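Local coordinates for protein acyl-CoA dehydrogenase (Slackia heliotrinireducens, PDB 4RM7) that belongs to the acyl-CoA dehydrogenase family, whose fold places a beta-rich middle domain between helical N- and C-terminal domains, and is modelled here as an assembly of four chains, at residues D358-G361 with Y362-A365; V326-A329 with A330-A334; L241-Y244 with G245-F248; E256-A259 with A260-D263. All blocks are in the same frame, centred on the assembly; numbering follows the deposited sequence.

Interaction 1 (D358-G361 with Y362-A365); sequences DCRG and YQFA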
# COMPACT_ATOMS: atom_id res chain seq x y z
N ASP A 358 -2.23 18.33 -10.28
CA ASP A 358 -1.54 18.08 -11.54
C ASP A 358 -1.15 16.62 -11.66
O ASP A 358 -1.44 15.94 -12.66
CB ASP A 358 -0.28 18.94 -11.69
CG ASP A 358 -0.58 20.42 -11.84
OD1 ASP A 358 -1.72 20.79 -12.22
OD2 ASP A 358 0.33 21.23 -11.58
N CYS A 359 -0.46 16.12 -10.63
CA CYS A 359 0.08 14.77 -10.73
C CYS A 359 -1.02 13.72 -10.85
O CYS A 359 -0.88 12.75 -11.59
CB CYS A 359 0.99 14.49 -9.55
SG CYS A 359 2.54 15.45 -9.64
N ARG A 360 -2.14 13.94 -10.18
CA ARG A 360 -3.28 13.03 -10.30
C ARG A 360 -3.73 12.94 -11.74
O ARG A 360 -4.15 11.89 -12.19
CB ARG A 360 -4.45 13.48 -9.42
CG ARG A 360 -5.64 12.53 -9.44
CD ARG A 360 -5.30 11.24 -8.71
NE ARG A 360 -6.29 10.16 -8.87
CZ ARG A 360 -6.52 9.50 -10.00
NH1 ARG A 360 -5.86 9.82 -11.11
NH2 ARG A 360 -7.43 8.54 -10.03
N GLY A 361 -3.65 14.06 -12.45
CA GLY A 361 -4.03 14.13 -13.86
C GLY A 361 -3.10 13.34 -14.78
O GLY A 361 -3.51 12.77 -15.77
N TYR A 362 -1.83 13.30 -14.43
CA TYR A 362 -0.89 12.49 -15.17
C TYR A 362 -1.25 10.99 -15.19
O TYR A 362 -0.84 10.26 -16.07
CB TYR A 362 0.51 12.71 -14.60
CG TYR A 362 1.04 14.10 -14.86
CD1 TYR A 362 0.71 14.79 -16.02
CD2 TYR A 362 1.87 14.73 -13.94
CE1 TYR A 362 1.20 16.06 -16.26
CE2 TYR A 362 2.38 15.99 -14.17
CZ TYR A 362 2.04 16.65 -15.33
OH TYR A 362 2.54 17.91 -15.56
N GLN A 363 -2.06 10.54 -14.24
CA GLN A 363 -2.49 9.15 -14.25
C GLN A 363 -3.49 8.85 -15.36
O GLN A 363 -3.75 7.68 -15.63
CB GLN A 363 -3.09 8.78 -12.90
CG GLN A 363 -2.06 8.72 -11.78
CD GLN A 363 -2.66 8.20 -10.48
OE1 GLN A 363 -2.66 8.89 -9.46
NE2 GLN A 363 -3.19 6.98 -10.51
N PHE A 364 -4.04 9.89 -15.99
CA PHE A 364 -4.93 9.75 -17.18
C PHE A 364 -4.27 10.10 -18.50
O PHE A 364 -4.67 9.61 -19.55
CB PHE A 364 -6.17 10.64 -17.07
CG PHE A 364 -7.00 10.35 -15.89
CD1 PHE A 364 -7.80 9.23 -15.86
CD2 PHE A 364 -7.01 11.20 -14.81
CE1 PHE A 364 -8.59 8.96 -14.77
CE2 PHE A 364 -7.79 10.94 -13.72
CZ PHE A 364 -8.58 9.82 -13.70
N ALA A 365 -3.28 10.98 -18.45
CA ALA A 365 -2.67 11.49 -19.66
C ALA A 365 -1.83 10.42 -20.32
O ALA A 365 -1.11 9.69 -19.64
CB ALA A 365 -1.81 12.71 -19.35
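R360 reaches forward from helix 351-362 onto Q363 and F364. CB points away from the later residues. CG stands anti to the backbone N, and a bend at chi2 (71°) brings CD to Q363. R360 CD lies 3.6 Å from Q363 OE1. Beyond NE, the guanidinium stacks against the Q363 amide, which covers one of its faces. The two planes are only 19° apart. The amide is itself tied down, since Q363 NE2 is hydrogen-bonded to D369. R360 NH1 packs on the aliphatic part of the glutamine, 3.5 Å from Q363 CB, and on F364, 3.4 Å from F364 CE2. R360 NH2, at the tip, lies 4.1 Å from F364 CZ. The hydrogen bonds of NH2 go instead to Q339 OE1 and S335 O of the second subunit. The flat guanidinium is therefore packed within its own chain and bonded across a subunit interface.

G361 O accepts from two amides, F364 N at 2.9 Å and A365 N at 3.2 Å. The first donor sits above the carbonyl plane and the second lies in it. D358 O sits over one face of the Y362 ring, nearest to Y362 CD2 and CG. Y362 OH goes on to a hydrogen bond with E256, while D358 OD1 accepts from Q207 N.

Here the chain leaves helix 351-362 for the loop before helix 369-386. C359, Y362 and Q363 pack on helix 316-341. Y362 also meets helix 234-270, and R360 and F364 face the second subunit.

Interaction 2 (V326-A329 with A330-A334); sequences VPKA and ATEVA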
# COMPACT_ATOMS: atom_id res chain seq x y z
N VAL A 326 5.24 6.09 -12.49
CA VAL A 326 5.65 7.44 -12.12
C VAL A 326 4.52 8.40 -11.74
O VAL A 326 4.63 9.05 -10.71
CB VAL A 326 6.53 8.08 -13.23
CG1 VAL A 326 6.82 9.57 -12.93
CG2 VAL A 326 7.85 7.32 -13.33
N PRO A 327 3.46 8.50 -12.55
CA PRO A 327 2.43 9.46 -12.14
C PRO A 327 1.80 9.11 -10.79
O PRO A 327 1.57 10.01 -9.98
CB PRO A 327 1.39 9.37 -13.27
CG PRO A 327 2.17 8.91 -14.46
CD PRO A 327 3.17 7.93 -13.89
N LYS A 328 1.56 7.83 -10.53
CA LYS A 328 0.98 7.48 -9.24
C LYS A 328 1.98 7.79 -8.13
O LYS A 328 1.62 8.34 -7.08
CB LYS A 328 0.57 6.02 -9.22
CG LYS A 328 -0.18 5.62 -7.97
CD LYS A 328 -0.26 4.14 -7.88
CE LYS A 328 -1.40 3.71 -6.99
NZ LYS A 328 -1.43 2.22 -6.85
N ALA A 329 3.25 7.44 -8.35
CA ALA A 329 4.29 7.76 -7.38
C ALA A 329 4.38 9.26 -7.16
O ALA A 329 4.51 9.73 -6.03
CB ALA A 329 5.62 7.23 -7.82
N ALA A 330 4.29 10.02 -8.25
CA ALA A 330 4.37 11.47 -8.14
C ALA A 330 3.22 12.01 -7.27
O ALA A 330 3.43 12.91 -6.44
CB ALA A 330 4.35 12.11 -9.50
N THR A 331 2.02 11.45 -7.45
CA THR A 331 0.85 11.90 -6.71
C THR A 331 1.03 11.62 -5.22
O THR A 331 0.66 12.43 -4.38
CB THR A 331 -0.45 11.23 -7.21
OG1 THR A 331 -0.58 11.48 -8.61
CG2 THR A 331 -1.66 11.81 -6.52
N GLU A 332 1.63 10.48 -4.89
CA GLU A 332 1.85 10.09 -3.50
C GLU A 332 2.87 11.01 -2.82
O GLU A 332 2.68 11.42 -1.65
CB GLU A 332 2.28 8.62 -3.42
CG GLU A 332 1.23 7.67 -3.97
CD GLU A 332 1.65 6.20 -3.98
OE1 GLU A 332 2.82 5.90 -3.63
OE2 GLU A 332 0.79 5.36 -4.32
N VAL A 333 3.94 11.35 -3.54
CA VAL A 333 4.91 12.31 -3.02
C VAL A 333 4.25 13.67 -2.75
O VAL A 333 4.41 14.26 -1.66
CB VAL A 333 6.08 12.48 -3.99
CG1 VAL A 333 7.02 13.62 -3.52
CG2 VAL A 333 6.85 11.21 -4.06
N ALA A 334 3.51 14.18 -3.72
CA ALA A 334 2.86 15.46 -3.54
C ALA A 334 1.88 15.42 -2.35
O ALA A 334 1.84 16.35 -1.54
CB ALA A 334 2.16 15.87 -4.81
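The carbonyl group of P327 receives two donors from T331, one on each side of its plane. T331 N bonds to P327 O at 2.9 Å, tilted 25° from that plane. T331 OG1 donates to the same P327 O, also at 2.9 Å, from the opposite face. The hydroxyl can do this because OG1 stands beside its own backbone N, anti to the carbonyl carbon (chi1 -56°). It turns back along the helix and joins the main-chain bond.

The E332 carboxylate is the other flat group. E332 crosses the extended K328 chain at a slant, with OE2 3.8 Å from K328 CG and as near K328 CE. The charged ends do not meet: K328 NZ stays 4.6 Å from E332 OE2. The stronger partner of this glutamate is K294, which forms a salt bridge with OE1.

Ordinary helical bonds run alongside. A330 N bonds to V326 O at 2.7 Å. V333 N bonds to A329 O in a nearly straight line (N-H...O 167°), and V333 CG2 packs beside the same oxygen.

The helix is kinked at P327 and K328, whose N atoms make no bond to the turn before. Proline has no N-H to give. A329 and V333 pack on helix 282-311. A330 packs on helix 234-270 and on C359 of helix 351-362. A threonine hydroxyl bonding back to the carbonyl four residues earlier is a well-known feature of alpha-helices. This one belongs to the helical C-terminal domain of the acyl-CoA dehydrogenase fold.

Interaction 3 (L241-Y244 with G245-F248); sequences LLEY and GRVF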
# COMPACT_ATOMS: atom_id res chain seq x y z
N LEU A 241 5.03 7.54 -31.82
CA LEU A 241 5.22 8.93 -31.44
C LEU A 241 4.60 9.25 -30.07
O LEU A 241 5.17 10.01 -29.29
CB LEU A 241 4.65 9.85 -32.51
CG LEU A 241 5.61 9.86 -33.69
CD1 LEU A 241 4.90 10.32 -34.93
CD2 LEU A 241 6.79 10.74 -33.38
N LEU A 242 3.45 8.65 -29.78
CA LEU A 242 2.78 8.89 -28.52
C LEU A 242 3.57 8.32 -27.32
O LEU A 242 3.38 8.76 -26.20
CB LEU A 242 1.38 8.29 -28.55
CG LEU A 242 0.49 8.85 -29.65
CD1 LEU A 242 -0.87 8.19 -29.64
CD2 LEU A 242 0.37 10.35 -29.49
N GLU A 243 4.47 7.37 -27.56
CA GLU A 243 5.33 6.94 -26.47
C GLU A 243 6.26 8.07 -26.00
O GLU A 243 6.47 8.24 -24.80
CB GLU A 243 6.13 5.71 -26.88
CG GLU A 243 5.23 4.49 -27.05
CD GLU A 243 6.01 3.22 -27.33
OE1 GLU A 243 6.95 2.91 -26.56
OE2 GLU A 243 5.67 2.52 -28.31
N TYR A 244 6.79 8.86 -26.92
CA TYR A 244 7.52 10.06 -26.51
C TYR A 244 6.66 10.90 -25.58
O TYR A 244 7.15 11.44 -24.59
CB TYR A 244 7.93 10.89 -27.73
CG TYR A 244 8.94 10.22 -28.62
CD1 TYR A 244 10.27 10.21 -28.29
CD2 TYR A 244 8.54 9.59 -29.79
CE1 TYR A 244 11.20 9.58 -29.10
CE2 TYR A 244 9.46 8.97 -30.62
CZ TYR A 244 10.79 8.97 -30.27
OH TYR A 244 11.72 8.36 -31.08
N GLY A 245 5.38 11.00 -25.88
CA GLY A 245 4.48 11.80 -25.05
C GLY A 245 4.43 11.28 -23.62
O GLY A 245 4.27 12.05 -22.68
N ARG A 246 4.57 9.97 -23.45
CA ARG A 246 4.60 9.38 -22.13
C ARG A 246 5.88 9.74 -21.40
O ARG A 246 5.86 10.01 -20.20
CB ARG A 246 4.45 7.87 -22.21
CG ARG A 246 3.13 7.45 -22.75
CD ARG A 246 2.88 6.00 -22.62
NE ARG A 246 1.66 5.67 -23.35
CZ ARG A 246 1.59 4.77 -24.31
NH1 ARG A 246 2.66 4.08 -24.66
NH2 ARG A 246 0.44 4.55 -24.92
N VAL A 247 7.01 9.77 -22.11
CA VAL A 247 8.26 10.15 -21.47
C VAL A 247 8.18 11.60 -20.99
O VAL A 247 8.51 11.91 -19.84
CB VAL A 247 9.46 9.95 -22.40
CG1 VAL A 247 10.74 10.25 -21.65
CG2 VAL A 247 9.49 8.50 -22.92
N PHE A 248 7.70 12.48 -21.86
CA PHE A 248 7.48 13.88 -21.53
C PHE A 248 6.60 14.05 -20.31
O PHE A 248 6.93 14.82 -19.41
CB PHE A 248 6.84 14.60 -22.71
CG PHE A 248 7.76 14.76 -23.87
CD1 PHE A 248 9.12 14.52 -23.73
CD2 PHE A 248 7.27 15.15 -25.12
CE1 PHE A 248 9.97 14.66 -24.80
CE2 PHE A 248 8.12 15.30 -26.20
CZ PHE A 248 9.47 15.05 -26.05
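F248 has CG anti to its carbonyl carbon (chi1 -69°), which swings the ring back along the helix over Y244. One ring face covers Y244 O, which lies 3.4 Å above the ring plane and toward its rim. The nearest ring atom, F248 CG, is 3.5 Å from Y244 O. That oxygen also accepts the hydrogen bond from F248 N at 3.0 Å, and the N-H points almost straight at it (176°). One residue thus meets the carbonyl with both its amide and its ring.

R246 takes a similar first torsion and then runs extended from CG to NE. Its NH1 ends up 3.5 Å from E243 CG. The contact is with the aliphatic part of the glutamate. The carboxylate lies farther along, with E243 OE1 4.8 Å from R246 NH1. The polar partner of the arginine is D366, whose backbone oxygen accepts from NE.

The backbone bonds of the helix continue. V247 N bonds to E243 O at 3.1 Å, and R246 N bonds to L242 O at 3.2 Å. R246 N also makes a weak bond to E243 O.

The side chains pack on different neighbours. V247 and F248 pack on helix 70-84, L241 on helix 90-103, and E243 and R246 on helix 316-341. The Y244 ring meets that of Y309. This turn is alpha-helix, with a weak extra bond at R246, in the interior of the acyl-CoA dehydrogenase fold, where a long helix of the C-terminal domain packs on helices of the N-terminal domain.

Interaction 4 (E256-A259 with A260-D263); sequences EAQA and AMED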
# COMPACT_ATOMS: atom_id res chain seq x y z
N GLU A 256 7.49 18.13 -11.09
CA GLU A 256 6.54 18.75 -10.18
C GLU A 256 6.65 18.09 -8.80
O GLU A 256 6.65 18.78 -7.78
CB GLU A 256 5.12 18.65 -10.71
CG GLU A 256 4.88 19.41 -11.99
CD GLU A 256 3.40 19.66 -12.23
OE1 GLU A 256 2.84 19.13 -13.21
OE2 GLU A 256 2.80 20.42 -11.44
N ALA A 257 6.74 16.76 -8.79
CA ALA A 257 6.91 16.01 -7.56
C ALA A 257 8.14 16.49 -6.81
O ALA A 257 8.14 16.66 -5.59
CB ALA A 257 7.01 14.49 -7.86
N GLN A 258 9.20 16.75 -7.56
CA GLN A 258 10.44 17.21 -6.96
C GLN A 258 10.23 18.58 -6.29
O GLN A 258 10.86 18.86 -5.26
CB GLN A 258 11.54 17.26 -8.02
CG GLN A 258 12.87 17.72 -7.50
CD GLN A 258 13.43 16.76 -6.48
OE1 GLN A 258 13.81 15.65 -6.83
NE2 GLN A 258 13.50 17.18 -5.22
N ALA A 259 9.36 19.41 -6.87
CA ALA A 259 9.09 20.75 -6.34
C ALA A 259 8.34 20.65 -5.01
O ALA A 259 8.63 21.39 -4.07
CB ALA A 259 8.30 21.57 -7.33
N ALA A 260 7.39 19.72 -4.95
CA ALA A 260 6.66 19.43 -3.74
C ALA A 260 7.59 18.94 -2.62
O ALA A 260 7.41 19.28 -1.45
CB ALA A 260 5.59 18.39 -4.01
N MSE A 261 8.56 18.12 -2.98
CA MSE A 261 9.50 17.60 -2.01
C MSE A 261 10.36 18.74 -1.42
O MSE A 261 10.51 18.83 -0.21
CB MSE A 261 10.39 16.52 -2.62
CG MSE A 261 11.53 16.10 -1.72
SE MSE A 261 10.89 15.10 -0.17
CE MSE A 261 12.56 14.19 0.20
N GLU A 262 10.89 19.60 -2.29
CA GLU A 262 11.60 20.79 -1.82
C GLU A 262 10.80 21.63 -0.82
O GLU A 262 11.35 22.07 0.20
CB GLU A 262 12.02 21.65 -2.99
CG GLU A 262 13.02 20.97 -3.87
CD GLU A 262 13.23 21.70 -5.18
OE1 GLU A 262 12.63 22.78 -5.36
OE2 GLU A 262 14.01 21.20 -6.03
N ASP A 263 9.50 21.84 -1.07
CA ASP A 263 8.69 22.61 -0.12
C ASP A 263 8.55 21.88 1.22
O ASP A 263 8.65 22.50 2.29
CB ASP A 263 7.29 22.92 -0.68
CG ASP A 263 7.33 23.81 -1.92
OD1 ASP A 263 8.41 24.38 -2.19
OD2 ASP A 263 6.30 23.94 -2.61
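M261 N donates to A257 O at 3.0 Å, one of four successive main-chain bonds that hold this turn. E262 N reaches Q258 O at 3.1 Å with a nearly straight N-H (171°). A260 and D263 bond back to E256 and A259 in the same way.

The side chains of Q258 and E262 meet beside the helix backbone. E262 CG packs 3.3 Å from Q258 O. Farther out, E262 OE2 lies 3.9 Å from Q258 CG, and the two side chains cross at about a right angle. Q258 leaves the backbone with CG anti to N, then bends at chi2 (64°). The bend brings Q258 NE2 back over the next turn, 4.1 Å from M261 CB. M261 is modelled as selenomethionine.

The polar ends are held by other helices. Q258 OE1 accepts from R299, and NE2 bonds to Y384 of the third subunit. E262 makes a salt bridge with R82, and D263 makes one with R351.

This part of helix 234-270 is packed on several fronts. M261 and E262 touch Y384 of the third subunit. Q258 and M261 pack against helix 282-311, A259 against helix 351-362, and A257 and A260 against helix 316-341.

In the fold
All four contacts are helical turns or a helix exit within the C-terminal domain. Interactions 3 and 4 share helix 234-270, with centres about 23 Å apart. Interactions 1, 2 and 4 touch one another. Interactions 1 and 2 pack together where T331 OG1 comes 3.4 Å from Q363 OE1. Interaction 2 packs on interaction 4 through small side chains, with A330 CB 3.9 Å from A257 CB. Interaction 4 meets interaction 1 through E256, whose OE1 probably bonds to Y362 OH at 2.7 Å. Interaction 3 stands apart from the others, its nearest atoms about 6 Å from interaction 1.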